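Local coordinates for protein oxidoreductase (Bordetella pertussis, PDB 3Q2K) that probably oxidises a UDP-linked N-acetylglucosaminuronic acid with NAD as cofactor, a step in making the sugar 2,3-diacetamido-2,3-dideoxy-D-mannuronic acid, at residues 277-281 / 293-298; 350-354 / 366-370; 84-88 / 111-117; 202-206 / 239-245. All coordinates share one frame; numbering follows the deposited sequence.

Contact 1 of 4, residues 277-281 / 293-298; sequences EKGTV and EWKFAE
Phe296 and Val281 meet across a beta hairpin made of strands 279-284 and 290-296. The hairpin lies at one edge of the large mixed sheet of the C-terminal alpha/beta domain. Strands 279-281 and 293-296 run antiparallel at 171°. Thr280 and Lys295 form the hydrogen-bonded pair. Thr280 N gives to Lys295 O at 2.7 Å, and Lys295 N gives back to Thr280 O in the carbonyl plane. Ala297 N extends the pairing to Lys278 O.

The Phe296 ring can be followed outward. Its CG stands anti to the carbonyl carbon (chi1 -72°), which turns the ring back over the neighbouring strand. Phe296 CB passes Lys278 O at 3.9 Å. Phe296 CD1 lies 3.4 Å from Gly279 CA, and Phe296 CE1 follows at 3.6 Å from it, so the ring is close against the Gly279 backbone. Phe296 CE2 sits over one face of the Trp294 indole, offset toward its rim, and 3.7 Å from Val281 CG2. Phe296 CZ ends 3.6 Å from Val281 CG2.

Val281, Trp294 and Phe296 share the sheet face packed on helix 156-166. Arg169 adds a cation-pi contact to Phe296. Thr280 and Lys295 share the other face, which meets a second subunit. There Thr280 OG1 is hydrogen-bonded to Tyr264 O of that subunit. Beyond the strand pairing, Lys278 and Glu298 form a long, weak salt bridge. Val281 CG2 also touches Trp294, 3.4 Å from its CE3.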
loop_
_atom_site.group_PDB
_atom_site.type_symbol
_atom_site.label_atom_id
_atom_site.label_comp_id
_atom_site.label_asym_id
_atom_site.label_seq_id
_atom_site.Cartn_x
_atom_site.Cartn_y
_atom_site.Cartn_z
ATOM N N GLU C 277 -28.187 21.071 -6.343
ATOM C CA GLU C 277 -29.460 20.585 -6.860
ATOM C C GLU C 277 -30.365 21.725 -7.319
ATOM O O GLU C 277 -31.019 21.604 -8.353
ATOM C CB GLU C 277 -30.155 19.832 -5.732
ATOM C CG GLU C 277 -31.375 19.039 -6.135
ATOM C CD GLU C 277 -32.156 18.698 -4.881
ATOM O OE1 GLU C 277 -31.543 18.657 -3.790
ATOM O OE2 GLU C 277 -33.383 18.494 -4.995
ATOM N N LYS C 278 -30.336 22.838 -6.591
ATOM C CA LYS C 278 -31.225 23.944 -6.914
ATOM C C LYS C 278 -30.510 25.282 -6.921
ATOM O O LYS C 278 -31.189 26.294 -6.763
ATOM C CB LYS C 278 -32.327 24.104 -5.864
ATOM C CG LYS C 278 -32.719 22.881 -5.057
ATOM C CD LYS C 278 -33.209 23.332 -3.689
ATOM C CE LYS C 278 -34.701 23.109 -3.525
ATOM N NZ LYS C 278 -35.082 23.383 -2.111
ATOM N N GLY C 279 -29.190 25.292 -7.070
ATOM C CA GLY C 279 -28.444 26.544 -6.999
ATOM C C GLY C 279 -27.209 26.375 -7.869
ATOM O O GLY C 279 -26.605 25.314 -7.983
ATOM N N THR C 280 -26.806 27.444 -8.539
ATOM C CA THR C 280 -25.557 27.454 -9.275
ATOM C C THR C 280 -24.915 28.813 -9.023
ATOM O O THR C 280 -25.539 29.861 -9.163
ATOM C CB THR C 280 -25.897 27.316 -10.758
ATOM O OG1 THR C 280 -26.062 25.920 -11.045
ATOM C CG2 THR C 280 -24.808 27.990 -11.584
ATOM N N VAL C 281 -23.675 28.842 -8.560
ATOM C CA VAL C 281 -23.043 30.123 -8.280
ATOM C C VAL C 281 -21.599 30.090 -8.766
ATOM O O VAL C 281 -20.894 29.090 -8.609
ATOM C CB VAL C 281 -23.130 30.543 -6.795
ATOM C CG1 VAL C 281 -22.115 31.611 -6.433
ATOM C CG2 VAL C 281 -24.517 31.125 -6.552
ATOM N N GLU C 293 -22.245 34.083 -12.196
ATOM C CA GLU C 293 -23.417 33.255 -12.463
ATOM C C GLU C 293 -24.122 33.120 -11.119
ATOM O O GLU C 293 -23.536 33.126 -10.035
ATOM C CB GLU C 293 -23.048 31.905 -13.091
ATOM C CG GLU C 293 -23.954 31.468 -14.245
ATOM C CD GLU C 293 -23.533 31.972 -15.619
ATOM O OE1 GLU C 293 -22.348 32.336 -15.803
ATOM O OE2 GLU C 293 -24.384 31.984 -16.536
ATOM N N TRP C 294 -25.444 33.097 -11.173
ATOM C CA TRP C 294 -26.147 33.105 -9.901
ATOM C C TRP C 294 -27.585 32.736 -10.247
ATOM O O TRP C 294 -28.336 33.571 -10.745
ATOM C CB TRP C 294 -25.950 34.445 -9.186
ATOM C CG TRP C 294 -26.773 34.655 -7.936
ATOM C CD1 TRP C 294 -28.127 34.834 -7.862
ATOM C CD2 TRP C 294 -26.305 34.651 -6.581
ATOM N NE1 TRP C 294 -28.528 34.962 -6.552
ATOM C CE2 TRP C 294 -27.427 34.836 -5.746
ATOM C CE3 TRP C 294 -25.049 34.478 -5.992
ATOM C CZ2 TRP C 294 -27.326 34.883 -4.356
ATOM C CZ3 TRP C 294 -24.957 34.498 -4.614
ATOM C CH2 TRP C 294 -26.085 34.710 -3.806
ATOM N N LYS C 295 -27.919 31.461 -10.062
ATOM C CA LYS C 295 -29.218 30.904 -10.414
ATOM C C LYS C 295 -29.693 29.961 -9.314
ATOM O O LYS C 295 -28.906 29.072 -8.995
ATOM C CB LYS C 295 -29.034 30.069 -11.680
ATOM C CG LYS C 295 -28.286 30.786 -12.797
ATOM C CD LYS C 295 -27.640 29.771 -13.732
ATOM C CE LYS C 295 -27.372 30.283 -15.137
ATOM N NZ LYS C 295 -27.355 29.080 -16.021
ATOM N N PHE C 296 -30.917 30.134 -8.815
ATOM C CA PHE C 296 -31.550 29.403 -7.714
ATOM C C PHE C 296 -33.003 29.020 -7.985
ATOM O O PHE C 296 -33.706 29.725 -8.704
ATOM C CB PHE C 296 -31.507 30.215 -6.419
ATOM C CG PHE C 296 -30.132 30.283 -5.832
ATOM C CD1 PHE C 296 -29.591 29.195 -5.161
ATOM C CD2 PHE C 296 -29.388 31.444 -5.964
ATOM C CE1 PHE C 296 -28.286 29.251 -4.668
ATOM C CE2 PHE C 296 -28.088 31.512 -5.487
ATOM C CZ PHE C 296 -27.542 30.417 -4.820
ATOM N N ALA C 297 -33.483 27.903 -7.448
ATOM C CA ALA C 297 -34.832 27.462 -7.812
ATOM C C ALA C 297 -35.880 28.429 -7.277
ATOM O O ALA C 297 -37.002 28.494 -7.776
ATOM C CB ALA C 297 -35.130 26.072 -7.287
ATOM N N GLU C 298 -35.519 29.173 -6.239
ATOM C CA GLU C 298 -36.510 29.983 -5.543
ATOM C C GLU C 298 -35.896 31.314 -5.119
ATOM O O GLU C 298 -34.744 31.342 -4.680
ATOM C CB GLU C 298 -37.060 29.209 -4.346
ATOM C CG GLU C 298 -35.993 28.801 -3.346
ATOM C CD GLU C 298 -36.109 27.334 -2.974
ATOM O OE1 GLU C 298 -35.327 26.862 -2.117
ATOM O OE2 GLU C 298 -36.985 26.656 -3.562
#

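Contact 2 of 4, residues 350-354 / 366-370; sequences ALLTA and PLPLD
Leu367 CD1 meets Leu351 CD2 at 3.7 Å, and the two side chains cross at about a right angle. Here the C-terminal tail packs on helix 342-361 of the C-terminal alpha/beta domain. The other branch, Leu367 CD2, lies 4.2 Å from Ala354 CB. Leu369 works through one methyl. Leu369 CD1 is 3.7 Å from Thr353 CB and 4.0 Å from Ala350 CB. Leu369 CD1 also comes 3.6 Å from Ala350 O, which already takes the helical bond from Ala354 N. Ala350 and Ala354 are small, and both leucines fit close to the helix there.

The first torsion of Leu351 explains its reach. Its CB leaves the helix facing away from the tail, but CG lies anti to the carbonyl carbon (chi1 -75°) and the chain end comes back to meet Leu367.

The tail has its own supports. The peptide before Pro368 is cis, and it separates the two leucines that touch the helix. Leu367 O is hydrogen-bonded to Arg250 NH1. Strand 223-231 of the domain sheet packs against Leu351, Ala354 and Leu367, while Trp129 of helix 129-142 lies against Ala350, Thr353 and Leu369. Beyond them, Asp370 OD1 forms a salt bridge with Arg360 of a third subunit.

No hydrogen bond joins the two segments. The contact itself is therefore apolar packing, and polar bonds to other parts of the protein tie down the tail.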
loop_
_atom_site.group_PDB
_atom_site.type_symbol
_atom_site.label_atom_id
_atom_site.label_comp_id
_atom_site.label_asym_id
_atom_site.label_seq_id
_atom_site.Cartn_x
_atom_site.Cartn_y
_atom_site.Cartn_z
ATOM N N ALA C 350 -4.879 22.561 8.212
ATOM C CA ALA C 350 -5.070 21.126 8.034
ATOM C C ALA C 350 -5.240 20.662 6.588
ATOM O O ALA C 350 -4.599 19.686 6.206
ATOM C CB ALA C 350 -6.205 20.610 8.920
ATOM N N LEU C 351 -6.084 21.310 5.786
ATOM C CA LEU C 351 -6.087 21.067 4.346
ATOM C C LEU C 351 -4.757 21.317 3.633
ATOM O O LEU C 351 -4.379 20.562 2.737
ATOM C CB LEU C 351 -7.108 21.982 3.673
ATOM C CG LEU C 351 -8.553 21.539 3.879
ATOM C CD1 LEU C 351 -9.461 22.588 3.271
ATOM C CD2 LEU C 351 -8.690 20.220 3.135
ATOM N N LEU C 352 -4.056 22.394 3.971
ATOM C CA LEU C 352 -2.786 22.636 3.292
ATOM C C LEU C 352 -1.896 21.474 3.676
ATOM O O LEU C 352 -1.132 21.003 2.834
ATOM C CB LEU C 352 -2.089 23.933 3.742
ATOM C CG LEU C 352 -2.946 25.182 3.534
ATOM C CD1 LEU C 352 -2.333 26.373 4.260
ATOM C CD2 LEU C 352 -3.113 25.446 2.042
ATOM N N THR C 353 -1.921 21.078 4.947
ATOM C CA THR C 353 -1.023 20.002 5.367
ATOM C C THR C 353 -1.375 18.743 4.572
ATOM O O THR C 353 -0.518 18.041 4.030
ATOM C CB THR C 353 -1.122 19.717 6.886
ATOM O OG1 THR C 353 -0.803 20.906 7.611
ATOM C CG2 THR C 353 -0.105 18.670 7.337
ATOM N N ALA C 354 -2.670 18.469 4.467
ATOM C CA ALA C 354 -3.127 17.272 3.762
ATOM C C ALA C 354 -2.720 17.329 2.287
ATOM O O ALA C 354 -2.175 16.379 1.709
ATOM C CB ALA C 354 -4.665 17.133 3.914
ATOM N N PRO C 366 -6.602 11.723 4.210
ATOM C CA PRO C 366 -7.931 12.002 4.735
ATOM C C PRO C 366 -7.865 12.894 5.971
ATOM O O PRO C 366 -6.851 12.885 6.671
ATOM C CB PRO C 366 -8.376 10.631 5.232
ATOM C CG PRO C 366 -7.099 9.999 5.690
ATOM C CD PRO C 366 -6.084 10.425 4.673
ATOM N N LEU C 367 -8.949 13.617 6.233
ATOM C CA LEU C 367 -9.094 14.426 7.448
ATOM C C LEU C 367 -9.991 13.772 8.489
ATOM O O LEU C 367 -10.796 12.921 8.125
ATOM C CB LEU C 367 -9.801 15.734 7.105
ATOM C CG LEU C 367 -8.958 16.518 6.093
ATOM C CD1 LEU C 367 -9.714 17.756 5.658
ATOM C CD2 LEU C 367 -7.668 16.937 6.774
ATOM N N PRO C 368 -9.910 14.190 9.762
ATOM C CA PRO C 368 -9.030 15.196 10.338
ATOM C C PRO C 368 -7.671 14.545 10.550
ATOM O O PRO C 368 -7.592 13.327 10.505
ATOM C CB PRO C 368 -9.662 15.486 11.703
ATOM C CG PRO C 368 -10.375 14.203 12.060
ATOM C CD PRO C 368 -10.713 13.488 10.778
ATOM N N LEU C 369 -6.616 15.340 10.707
ATOM C CA LEU C 369 -5.267 14.841 10.926
ATOM C C LEU C 369 -5.034 14.449 12.388
ATOM O O LEU C 369 -5.627 14.986 13.319
ATOM C CB LEU C 369 -4.269 15.940 10.562
ATOM C CG LEU C 369 -4.471 16.540 9.171
ATOM C CD1 LEU C 369 -3.458 17.668 8.957
ATOM C CD2 LEU C 369 -4.345 15.406 8.139
ATOM N N ASP C 370 -4.182 13.457 12.602
ATOM C CA ASP C 370 -3.684 13.210 13.949
ATOM C C ASP C 370 -3.001 14.427 14.550
ATOM O O ASP C 370 -2.352 15.196 13.834
ATOM C CB ASP C 370 -2.587 12.160 13.793
ATOM C CG ASP C 370 -3.160 10.797 13.504
ATOM O OD1 ASP C 370 -4.344 10.615 13.852
ATOM O OD2 ASP C 370 -2.382 9.974 12.977
ATOM O OXT ASP C 370 -3.094 14.581 15.768
#

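Contact 3 of 4, residues 84-88 / 111-117; sequences LSDML and EVAQAGR
Leu88 packs on Glu111 and Val112. It is the main apolar link between helix 84-90 and the end of helix 105-114, two helices of the NAD-binding Rossmann fold. Its two methyls divide the work. Leu88 CD2 touches Val112 CG2 at 4.1 Å and Ala115 CB at 4.2 Å. Leu88 CD1 presses on the aliphatic part of Glu111, 3.6 Å from its CG. Leu84 adds a looser apolar contact, with its CD2 4.3 Å from Val112 CG2. Leu88 and Val112 also pack on Leu96 of strand 95-98, so this layer joins both helices to the parallel sheet. The Leu84 side chain lies about 5 Å from the bound NADH.

Carboxylate contacts form a second group. The Glu111 chain is fully extended, with CG anti to the backbone N (chi1 179°), and this carries its carboxylate across to the start of the other helix. Glu111 OE2 slides alongside Leu84, 3.7 Å from its CD2. Glu111 OE1 comes 3.5 Å from Ser85 CA. These are contacts with carbon. The Ser85 hydroxyl is instead hydrogen-bonded to Ser83.

Polar links gather round Arg117. Its chain bends at chi2 (-91°) and brings the guanidinium toward the last turn of helix 84-90, with Leu88 CD2 over one face. Its NE makes a weak bond to Ala115 O in its own segment. NH1 is also hydrogen-bonded to Ala93 O. A water in the guanidinium plane bridges the two segments: it accepts from Arg117 NH1 at 2.9 Å and donates to Met87 O.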
loop_
_atom_site.group_PDB
_atom_site.type_symbol
_atom_site.label_atom_id
_atom_site.label_comp_id
_atom_site.label_asym_id
_atom_site.label_seq_id
_atom_site.Cartn_x
_atom_site.Cartn_y
_atom_site.Cartn_z
ATOM N N LEU C 84 11.479 41.140 19.459
ATOM C CA LEU C 84 10.167 40.949 20.049
ATOM C C LEU C 84 10.332 40.825 21.556
ATOM O O LEU C 84 9.450 41.291 22.276
ATOM C CB LEU C 84 9.419 39.750 19.462
ATOM C CG LEU C 84 8.106 39.366 20.150
ATOM C CD1 LEU C 84 7.117 40.486 19.931
ATOM C CD2 LEU C 84 7.526 38.113 19.521
ATOM N N SER C 85 11.395 40.191 22.046
ATOM C CA SER C 85 11.535 40.097 23.500
ATOM C C SER C 85 11.497 41.459 24.177
ATOM O O SER C 85 10.828 41.650 25.193
ATOM C CB SER C 85 12.796 39.356 23.948
ATOM O OG SER C 85 13.615 39.130 22.816
ATOM N N ASP C 86 12.205 42.403 23.567
ATOM C CA ASP C 86 12.290 43.741 24.140
ATOM C C ASP C 86 10.908 44.377 24.139
ATOM O O ASP C 86 10.465 44.955 25.136
ATOM C CB ASP C 86 13.259 44.627 23.359
ATOM C CG ASP C 86 14.647 44.024 23.279
ATOM O OD1 ASP C 86 14.907 43.101 24.080
ATOM O OD2 ASP C 86 15.453 44.449 22.422
ATOM N N MET C 87 10.229 44.228 23.006
ATOM C CA MET C 87 8.960 44.914 22.819
ATOM C C MET C 87 7.985 44.384 23.863
ATOM O O MET C 87 7.130 45.094 24.386
ATOM C CB MET C 87 8.422 44.659 21.415
ATOM C CG MET C 87 6.964 45.056 21.286
ATOM S SD MET C 87 6.592 44.934 19.529
ATOM C CE MET C 87 5.144 45.974 19.323
ATOM N N LEU C 88 8.160 43.116 24.208
ATOM C CA LEU C 88 7.248 42.498 25.156
ATOM C C LEU C 88 7.729 42.822 26.566
ATOM O O LEU C 88 6.917 42.976 27.476
ATOM C CB LEU C 88 7.240 40.978 24.972
ATOM C CG LEU C 88 6.515 40.489 23.715
ATOM C CD1 LEU C 88 6.858 39.033 23.506
ATOM C CD2 LEU C 88 4.998 40.614 23.763
ATOM N N GLU C 111 5.415 33.104 22.399
ATOM C CA GLU C 111 6.004 34.099 23.297
ATOM C C GLU C 111 5.099 35.295 23.617
ATOM O O GLU C 111 5.000 35.774 24.748
ATOM C CB GLU C 111 7.316 34.566 22.673
ATOM C CG GLU C 111 8.110 35.625 23.430
ATOM C CD GLU C 111 9.337 36.085 22.656
ATOM O OE1 GLU C 111 10.211 36.826 23.157
ATOM O OE2 GLU C 111 9.463 35.696 21.478
ATOM N N VAL C 112 4.352 35.761 22.624
ATOM C CA VAL C 112 3.394 36.816 22.920
ATOM C C VAL C 112 2.432 36.268 23.959
ATOM O O VAL C 112 2.106 36.904 24.955
ATOM C CB VAL C 112 2.585 37.290 21.696
ATOM C CG1 VAL C 112 1.368 38.095 22.118
ATOM C CG2 VAL C 112 3.470 38.147 20.798
ATOM N N ALA C 113 1.954 35.053 23.738
ATOM C CA ALA C 113 0.926 34.616 24.667
ATOM C C ALA C 113 1.503 34.393 26.059
ATOM O O ALA C 113 0.818 34.652 27.048
ATOM C CB ALA C 113 0.220 33.380 24.156
ATOM N N GLN C 114 2.720 33.867 26.156
ATOM C CA GLN C 114 3.327 33.720 27.477
ATOM C C GLN C 114 3.534 35.033 28.236
ATOM O O GLN C 114 3.750 35.048 29.450
ATOM C CB GLN C 114 4.661 32.986 27.320
ATOM C CG GLN C 114 4.484 31.593 26.733
ATOM C CD GLN C 114 5.792 30.844 26.606
ATOM O OE1 GLN C 114 6.839 31.466 26.435
ATOM N NE2 GLN C 114 5.743 29.518 26.691
ATOM N N ALA C 115 3.551 36.146 27.509
ATOM C CA ALA C 115 3.613 37.468 28.124
ATOM C C ALA C 115 2.222 38.077 28.254
ATOM O O ALA C 115 2.045 39.250 28.587
ATOM C CB ALA C 115 4.491 38.384 27.290
ATOM N N GLY C 116 1.219 37.273 27.927
ATOM C CA GLY C 116 -0.146 37.595 28.319
ATOM C C GLY C 116 -0.924 38.553 27.444
ATOM O O GLY C 116 -1.881 39.151 27.933
ATOM N N ARG C 117 -0.568 38.723 26.172
ATOM C CA ARG C 117 -1.400 39.550 25.300
ATOM C C ARG C 117 -2.031 38.782 24.139
ATOM O O ARG C 117 -1.631 37.678 23.765
ATOM C CB ARG C 117 -0.640 40.751 24.731
ATOM C CG ARG C 117 0.636 41.116 25.464
ATOM C CD ARG C 117 0.460 42.131 26.583
ATOM N NE ARG C 117 1.786 42.293 27.172
ATOM C CZ ARG C 117 2.716 43.099 26.673
ATOM N NH1 ARG C 117 2.425 43.846 25.617
ATOM N NH2 ARG C 117 3.917 43.178 27.235
HETATM O O HOH W 1 4.519 45.254 24.208
#

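Contact 4 of 4, residues 202-206 / 239-245; sequences GGAFM and AEDTGVA
Phe205 and Glu240 cross at about a right angle, with ring and carboxylate planes 45° apart. The carboxylate sits at the ring edge, and Glu240 OE2 is 3.3 Å from Phe205 CD2. The same Glu240 OE2 accepts from Phe205 N at 2.8 Å, nearly along its C-O axis and with a straight 166° at the hydrogen. Glu240 reaches this point because CG stands between its backbone N and carbonyl carbon (chi1 84°) and the chain then bends at chi2. Tyr356 OH is a second partner of OE2. It also bonds to Gly203 N and Met206 N, so one hydroxyl and one carboxylate hold the turn of the loop. The buried Glu240 OE2 is thus satisfied by Phe205 N and Tyr356 OH.

Further along the ring rim, Phe205 CE2 is 3.6 Å from Gly243 CA, and the ring edge lies against the backbone of strand 242-249. Ile355 and Tyr356 of helix 342-361 pack on Phe205 as well.

Contacts of the loop backbone complete the joint. Ala204 N donates to Glu240 O at 2.8 Å. The Ala239 methyl packs tightly, with Ala239 CB 3.2 Å from Gly203 CA.

Two neighbouring residues, Asp241 and Thr242, lie opposite the single Ala231, a classic beta bulge. It lies where strand 242-249 begins, in the C-terminal domain sheet of this GFO/IDH/MocA-family dehydrogenase.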
loop_
_atom_site.group_PDB
_atom_site.type_symbol
_atom_site.label_atom_id
_atom_site.label_comp_id
_atom_site.label_asym_id
_atom_site.label_seq_id
_atom_site.Cartn_x
_atom_site.Cartn_y
_atom_site.Cartn_z
ATOM N N GLY C 202 6.310 28.039 2.544
ATOM C CA GLY C 202 5.551 27.103 1.721
ATOM C C GLY C 202 5.478 27.643 0.307
ATOM O O GLY C 202 6.180 28.592 -0.041
ATOM N N GLY C 203 4.623 27.060 -0.523
ATOM C CA GLY C 203 4.597 27.406 -1.942
ATOM C C GLY C 203 3.303 28.089 -2.342
ATOM O O GLY C 203 2.600 28.622 -1.480
ATOM N N ALA C 204 2.934 27.997 -3.615
ATOM C CA ALA C 204 1.698 28.638 -4.056
ATOM C C ALA C 204 0.462 28.416 -3.179
ATOM O O ALA C 204 -0.457 29.244 -3.128
ATOM C CB ALA C 204 1.357 28.128 -5.439
ATOM N N PHE C 205 0.344 27.212 -2.626
ATOM C CA PHE C 205 -0.870 26.830 -1.903
ATOM C C PHE C 205 -0.883 27.516 -0.545
ATOM O O PHE C 205 -1.874 28.153 -0.185
ATOM C CB PHE C 205 -1.031 25.316 -1.684
ATOM C CG PHE C 205 -1.654 24.608 -2.851
ATOM C CD1 PHE C 205 -3.023 24.422 -2.918
ATOM C CD2 PHE C 205 -0.872 24.145 -3.902
ATOM C CE1 PHE C 205 -3.586 23.745 -3.984
ATOM C CE2 PHE C 205 -1.438 23.500 -4.983
ATOM C CZ PHE C 205 -2.796 23.281 -5.021
ATOM N N MET C 206 0.229 27.390 0.173
ATOM C CA MET C 206 0.311 27.840 1.555
ATOM C C MET C 206 0.392 29.359 1.662
ATOM O O MET C 206 -0.212 29.961 2.545
ATOM C CB MET C 206 1.522 27.231 2.257
ATOM C CG MET C 206 1.628 27.583 3.734
ATOM S SD MET C 206 2.886 26.494 4.426
ATOM C CE MET C 206 1.873 25.073 4.814
ATOM N N ALA C 239 9.496 25.218 -2.738
ATOM C CA ALA C 239 8.129 24.732 -2.586
ATOM C C ALA C 239 7.524 24.761 -3.976
ATOM O O ALA C 239 8.201 25.093 -4.951
ATOM C CB ALA C 239 7.358 25.727 -1.694
ATOM N N GLU C 240 6.228 24.482 -4.044
ATOM C CA GLU C 240 5.638 24.293 -5.367
ATOM C C GLU C 240 5.206 25.658 -5.900
ATOM O O GLU C 240 4.864 26.509 -5.083
ATOM C CB GLU C 240 4.420 23.370 -5.288
ATOM C CG GLU C 240 3.157 24.127 -4.888
ATOM C CD GLU C 240 3.074 24.386 -3.394
ATOM O OE1 GLU C 240 3.944 23.884 -2.657
ATOM O OE2 GLU C 240 2.150 25.078 -2.910
ATOM N N ASP C 241 5.246 25.884 -7.214
ATOM C CA ASP C 241 4.698 27.094 -7.820
ATOM C C ASP C 241 3.414 26.760 -8.561
ATOM O O ASP C 241 2.716 27.671 -8.998
ATOM C CB ASP C 241 5.666 27.789 -8.792
ATOM C CG ASP C 241 6.172 26.897 -9.909
ATOM O OD1 ASP C 241 5.505 25.933 -10.339
ATOM O OD2 ASP C 241 7.276 27.194 -10.409
ATOM N N THR C 242 3.113 25.471 -8.697
ATOM C CA THR C 242 1.938 25.063 -9.445
ATOM C C THR C 242 1.401 23.787 -8.814
ATOM O O THR C 242 2.174 22.901 -8.434
ATOM C CB THR C 242 2.462 24.689 -10.843
ATOM O OG1 THR C 242 3.060 25.853 -11.424
ATOM C CG2 THR C 242 1.356 24.129 -11.707
ATOM N N GLY C 243 0.081 23.679 -8.738
ATOM C CA GLY C 243 -0.516 22.419 -8.333
ATOM C C GLY C 243 -2.016 22.330 -8.492
ATOM O O GLY C 243 -2.707 23.280 -8.861
ATOM N N VAL C 244 -2.489 21.120 -8.222
ATOM C CA VAL C 244 -3.916 20.795 -8.270
ATOM C C VAL C 244 -4.243 19.851 -7.108
ATOM O O VAL C 244 -3.457 18.947 -6.816
ATOM C CB VAL C 244 -4.277 20.161 -9.643
ATOM C CG1 VAL C 244 -3.607 18.816 -9.863
ATOM C CG2 VAL C 244 -5.764 19.875 -9.718
ATOM N N ALA C 245 -5.397 20.036 -6.472
ATOM C CA ALA C 245 -5.936 19.085 -5.501
ATOM C C ALA C 245 -7.329 18.626 -5.894
ATOM O O ALA C 245 -8.149 19.486 -6.234
ATOM C CB ALA C 245 -5.993 19.677 -4.093
#

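Overall arrangement
Along the chain the order is contact 3, contact 4, contact 1, contact 2. Contact 3 lies in the NAD-binding Rossmann domain, between helices beside its parallel sheet. Contacts 1 and 4 both reach the mixed sheet of the C-terminal domain, with centres about 31 Å apart, and both touch the second subunit. Contact 2 joins helix 342-361 to the C-terminal tail, which meets the third subunit. Its centre is about 16 Å from that of contact 4, and the two touch where Leu352 packs on Phe205 and Met206. Contacts 1 and 3 are farthest apart, about 49 Å between centres, on opposite sides of the chain's centre. The set therefore spans the cofactor domain, the sheet and two subunit interfaces.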